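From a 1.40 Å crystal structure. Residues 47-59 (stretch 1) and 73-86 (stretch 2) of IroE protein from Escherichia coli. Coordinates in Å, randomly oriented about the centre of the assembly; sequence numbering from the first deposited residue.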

# COMPACT_ATOMS: atom_id res chain seq x y z
N TYR A 47 -3.01 2.85 4.33
CA TYR A 47 -3.41 3.36 3.04
C TYR A 47 -3.18 2.26 1.98
O TYR A 47 -2.05 1.71 2.02
CB TYR A 47 -2.59 4.61 2.70
CG TYR A 47 -3.03 5.85 3.50
CD1 TYR A 47 -3.88 6.77 2.92
CD2 TYR A 47 -2.57 5.97 4.80
CE1 TYR A 47 -4.31 7.91 3.63
CE2 TYR A 47 -3.00 7.10 5.49
CZ TYR A 47 -3.83 8.02 4.91
OH TYR A 47 -4.24 9.13 5.67
N MSE A 48 -4.17 1.95 1.20
CA MSE A 48 -4.12 0.77 0.34
C MSE A 48 -4.48 1.14 -1.10
O MSE A 48 -5.51 1.72 -1.38
CB MSE A 48 -5.16 -0.26 0.86
CG MSE A 48 -4.77 -0.58 2.35
SE MSE A 48 -5.78 -2.10 3.06
CE MSE A 48 -7.12 -1.10 2.16
N LEU A 49 -3.53 0.79 -2.01
CA LEU A 49 -3.84 1.06 -3.41
C LEU A 49 -4.83 0.04 -4.00
O LEU A 49 -5.24 -0.93 -3.35
CB LEU A 49 -2.53 1.01 -4.20
CG LEU A 49 -1.42 1.97 -3.73
CD1 LEU A 49 -0.32 2.06 -4.82
CD2 LEU A 49 -1.77 3.29 -3.19
N ASP A 50 -5.24 0.24 -5.24
CA ASP A 50 -6.29 -0.57 -5.85
C ASP A 50 -7.51 -0.66 -4.96
O ASP A 50 -8.03 -1.75 -4.70
CB ASP A 50 -5.73 -1.96 -6.24
CG ASP A 50 -4.69 -1.84 -7.35
OD1 ASP A 50 -4.96 -1.06 -8.31
OD2 ASP A 50 -3.69 -2.58 -7.20
N GLY A 51 -7.94 0.50 -4.47
CA GLY A 51 -8.92 0.49 -3.37
C GLY A 51 -10.21 -0.11 -3.79
O GLY A 51 -10.91 -0.62 -2.88
N ASN A 52 -10.68 -0.06 -5.02
CA ASN A 52 -11.96 -0.65 -5.38
C ASN A 52 -11.89 -2.17 -5.12
O ASN A 52 -12.84 -2.75 -4.57
CB ASN A 52 -12.33 -0.46 -6.84
CG ASN A 52 -12.36 0.97 -7.28
OD1 ASN A 52 -13.39 1.63 -7.44
ND2 ASN A 52 -11.19 1.52 -7.43
N ALA A 53 -10.78 -2.78 -5.45
CA ALA A 53 -10.65 -4.26 -5.34
C ALA A 53 -10.52 -4.65 -3.89
O ALA A 53 -11.07 -5.65 -3.43
CB ALA A 53 -9.41 -4.72 -6.14
N VAL A 54 -9.77 -3.84 -3.10
CA VAL A 54 -9.70 -4.07 -1.66
C VAL A 54 -11.13 -4.00 -1.08
O VAL A 54 -11.50 -4.92 -0.31
CB VAL A 54 -8.77 -3.03 -1.01
CG1 VAL A 54 -8.96 -3.16 0.50
CG2 VAL A 54 -7.31 -3.25 -1.41
N MSE A 55 -11.88 -2.97 -1.43
CA MSE A 55 -13.24 -2.90 -0.82
C MSE A 55 -14.11 -4.06 -1.23
O MSE A 55 -14.90 -4.50 -0.38
CB MSE A 55 -13.91 -1.59 -1.20
CG MSE A 55 -13.16 -0.41 -0.54
SE MSE A 55 -13.22 -0.42 1.40
CE MSE A 55 -15.05 -0.33 1.53
N ASP A 56 -14.00 -4.53 -2.44
CA ASP A 56 -14.78 -5.69 -2.85
C ASP A 56 -14.39 -6.92 -2.05
O ASP A 56 -15.24 -7.86 -2.02
CB ASP A 56 -14.48 -5.95 -4.33
CG ASP A 56 -15.18 -7.21 -4.86
OD1 ASP A 56 -16.32 -7.05 -5.32
OD2 ASP A 56 -14.61 -8.33 -4.81
N ARG A 57 -13.21 -7.02 -1.49
CA ARG A 57 -12.72 -8.26 -0.82
C ARG A 57 -12.81 -8.06 0.69
O ARG A 57 -12.56 -9.02 1.42
CB ARG A 57 -11.28 -8.53 -1.26
CG ARG A 57 -11.11 -8.93 -2.71
CD ARG A 57 -9.69 -8.72 -3.21
NE ARG A 57 -9.43 -9.40 -4.45
CZ ARG A 57 -9.89 -9.30 -5.66
NH1 ARG A 57 -10.83 -8.40 -5.97
NH2 ARG A 57 -9.42 -10.12 -6.62
N LEU A 58 -13.13 -6.88 1.21
CA LEU A 58 -13.18 -6.66 2.64
C LEU A 58 -14.44 -7.32 3.20
O LEU A 58 -15.48 -7.18 2.56
CB LEU A 58 -13.12 -5.16 2.90
CG LEU A 58 -12.89 -4.68 4.31
CD1 LEU A 58 -11.50 -5.15 4.77
CD2 LEU A 58 -12.99 -3.14 4.43
N ASP A 59 -14.27 -8.06 4.30
CA ASP A 59 -15.45 -8.79 4.77
C ASP A 59 -15.43 -8.74 6.31
O ASP A 59 -14.42 -8.38 6.92
CB ASP A 59 -15.54 -10.21 4.26
CG ASP A 59 -14.34 -11.08 4.56
OD1 ASP A 59 -13.61 -10.87 5.55
OD2 ASP A 59 -14.06 -12.01 3.77
N VAL A 73 -7.53 2.20 11.16
CA VAL A 73 -8.23 2.89 10.08
C VAL A 73 -7.74 2.37 8.70
O VAL A 73 -6.51 2.19 8.57
CB VAL A 73 -8.07 4.40 10.19
CG1 VAL A 73 -8.64 5.22 9.06
CG2 VAL A 73 -8.75 4.87 11.53
N ILE A 74 -8.68 2.15 7.82
CA ILE A 74 -8.30 1.60 6.49
C ILE A 74 -8.67 2.67 5.48
O ILE A 74 -9.83 3.13 5.41
CB ILE A 74 -9.09 0.33 6.22
CG1 ILE A 74 -8.97 -0.69 7.37
CG2 ILE A 74 -8.67 -0.22 4.88
CD1 ILE A 74 -9.70 -1.98 7.06
N VAL A 75 -7.73 3.09 4.64
CA VAL A 75 -8.02 4.07 3.60
C VAL A 75 -7.81 3.36 2.27
O VAL A 75 -6.64 3.09 1.94
CB VAL A 75 -7.16 5.35 3.68
CG1 VAL A 75 -7.51 6.30 2.56
CG2 VAL A 75 -7.32 5.99 5.06
N ALA A 76 -8.87 3.05 1.55
CA ALA A 76 -8.74 2.34 0.28
C ALA A 76 -8.79 3.38 -0.82
O ALA A 76 -9.80 4.06 -1.02
CB ALA A 76 -9.89 1.35 0.15
N VAL A 77 -7.64 3.53 -1.51
CA VAL A 77 -7.53 4.63 -2.50
C VAL A 77 -7.85 4.01 -3.86
O VAL A 77 -6.96 3.30 -4.41
CB VAL A 77 -6.14 5.23 -2.48
CG1 VAL A 77 -6.02 6.39 -3.48
CG2 VAL A 77 -5.85 5.68 -1.02
N GLY A 78 -9.06 4.22 -4.36
CA GLY A 78 -9.50 3.63 -5.61
C GLY A 78 -9.84 4.68 -6.66
O GLY A 78 -9.37 5.83 -6.51
N TYR A 79 -10.61 4.27 -7.62
CA TYR A 79 -10.95 5.09 -8.77
C TYR A 79 -12.43 5.18 -8.96
O TYR A 79 -13.13 4.27 -8.46
CB TYR A 79 -10.28 4.52 -10.04
CG TYR A 79 -8.78 4.67 -10.01
CD1 TYR A 79 -8.16 5.87 -10.38
CD2 TYR A 79 -7.92 3.63 -9.59
CE1 TYR A 79 -6.77 6.00 -10.36
CE2 TYR A 79 -6.52 3.73 -9.54
CZ TYR A 79 -5.96 4.97 -9.95
OH TYR A 79 -4.58 5.07 -9.88
N GLN A 80 -12.91 6.19 -9.68
CA GLN A 80 -14.35 6.29 -9.93
C GLN A 80 -14.71 5.39 -11.10
O GLN A 80 -14.80 5.79 -12.28
CB GLN A 80 -14.64 7.78 -10.19
CG GLN A 80 -14.46 8.62 -8.92
CD GLN A 80 -14.66 10.12 -9.17
OE1 GLN A 80 -15.49 10.44 -10.03
NE2 GLN A 80 -13.92 10.97 -8.47
N THR A 81 -14.91 4.12 -10.77
CA THR A 81 -15.18 3.09 -11.78
C THR A 81 -16.03 2.01 -11.16
O THR A 81 -16.06 1.83 -9.94
CB THR A 81 -13.91 2.44 -12.31
OG1 THR A 81 -14.28 1.39 -13.24
CG2 THR A 81 -13.15 1.79 -11.15
N ASN A 82 -16.75 1.27 -12.00
CA ASN A 82 -17.53 0.18 -11.42
C ASN A 82 -16.78 -1.15 -11.56
O ASN A 82 -17.30 -2.21 -11.24
CB ASN A 82 -18.88 0.01 -12.12
CG ASN A 82 -19.83 1.17 -11.82
OD1 ASN A 82 -20.31 1.30 -10.69
ND2 ASN A 82 -20.07 2.00 -12.82
N LEU A 83 -15.55 -1.13 -12.07
CA LEU A 83 -14.74 -2.34 -12.12
C LEU A 83 -13.77 -2.38 -10.96
O LEU A 83 -13.53 -1.38 -10.27
CB LEU A 83 -13.98 -2.27 -13.45
CG LEU A 83 -14.95 -2.09 -14.64
CD1 LEU A 83 -14.11 -1.70 -15.84
CD2 LEU A 83 -15.77 -3.33 -14.89
N PRO A 84 -13.18 -3.51 -10.63
CA PRO A 84 -12.29 -3.59 -9.48
C PRO A 84 -10.97 -2.85 -9.66
O PRO A 84 -10.36 -2.44 -8.66
CB PRO A 84 -12.02 -5.09 -9.32
CG PRO A 84 -12.69 -5.81 -10.44
CD PRO A 84 -13.45 -4.83 -11.27
N PHE A 85 -10.54 -2.66 -10.91
CA PHE A 85 -9.33 -1.88 -11.19
C PHE A 85 -9.58 -0.85 -12.26
O PHE A 85 -10.40 -1.00 -13.16
CB PHE A 85 -8.15 -2.80 -11.65
CG PHE A 85 -7.79 -3.83 -10.61
CD1 PHE A 85 -6.78 -3.62 -9.67
CD2 PHE A 85 -8.48 -5.04 -10.57
CE1 PHE A 85 -6.50 -4.59 -8.73
CE2 PHE A 85 -8.19 -5.99 -9.60
CZ PHE A 85 -7.19 -5.81 -8.67
N ASP A 86 -8.75 0.24 -12.16
CA ASP A 86 -8.70 1.15 -13.33
C ASP A 86 -7.30 0.92 -13.89
O ASP A 86 -6.29 1.47 -13.47
CB ASP A 86 -8.96 2.60 -12.96
CG ASP A 86 -8.81 3.55 -14.14
OD1 ASP A 86 -8.23 3.20 -15.21
OD2 ASP A 86 -9.25 4.71 -13.99
O HOH W 1 -7.07 0.21 -9.63
O HOH W 2 -9.13 -0.17 -7.76

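The most unusual feature of this contact is the place where two glycines meet: the CA atoms of Gly-51 and Gly-78 lie 3.9 Å apart, closer than the paired strand residues beside them. Neither position has room for a side chain. An ideal CB on Gly-51 would fall 2.5 Å from Ala-76 C and 2.6 Å from Val-77 N, and one on Gly-78 would run into the side-chain amide of Asn-52. Here the helix start lies against the strand backbone to backbone, and the ideal CB positions show that neither glycine could carry a side chain in this arrangement.

What leads into this crossing is a short piece of parallel sheet. Tyr-47 pairs with Val-75 and Met-48 with Ala-76. Met-48 N donates to Val-75 O at 2.8 Å, and Val-77 N returns a bond to Met-48 O, also 2.8 Å and nearly straight, so Met-48 bonds to the residues before and after its partner, as parallel register demands. The chain of stretch 1 then turns through Leu-49 and Asp-50, the latter with positive phi and psi, and enters the helix. One further backbone bond crosses there: Gly-51 N donates to Val-77 O at 3.0 Å, so the first helical residue is still tied to the strand. The helix runs back across strand 73-79 at 124° between their directions, with the axes approaching to 6.5 Å.

Side chains divide between the two faces of the sheet. On the face of Tyr-47 and Val-75, Val-75 CB sits over the tyrosine ring, 4.1 Å from its centroid, a CH-pi contact. The face of Met-48 and Ala-76 receives the helix. The methyl of Ala-76 lies at the approach, its CB 3.8 Å from Gly-51 CA and 3.8 Å from Met-55 CG. The selenomethionine Met-48 reaches Ile-74, CE to CG2 at 3.3 Å, and farther along Leu-58 CD1 meets Ile-74 CD1 at 4.3 Å, extending the apolar layer.

Beyond the strand, the loop of stretch 2 wraps the start of the helix. Its bend is braced by Leu-83 N donating to Thr-81 OG1 at 3.1 Å. Asn-52, the helix residue most covered by stretch 2, points toward it and fills the space beside Gly-78 and Tyr-79; the orientation of its amide is uncertain. Ala-53 packs on Pro-84, CB to CB at 4.1 Å, and over the face of the Phe-85 ring, its CB 4.0 Å from the centroid. Asp-50 OD1 approaches the edge of that same ring, 3.4 Å from Phe-85 CD1, where the partly positive ring hydrogens suit a carboxylate oxygen.

Two waters bridge the stretches. Water 1 donates to Asp-50 OD1 at 2.8 Å and accepts from Asp-86 N at 3.0 Å. Water 2 accepts from Asn-52 N at 3.1 Å and donates to Pro-84 O at 2.7 Å, linking a backbone NH in the helix's first turn to the loop.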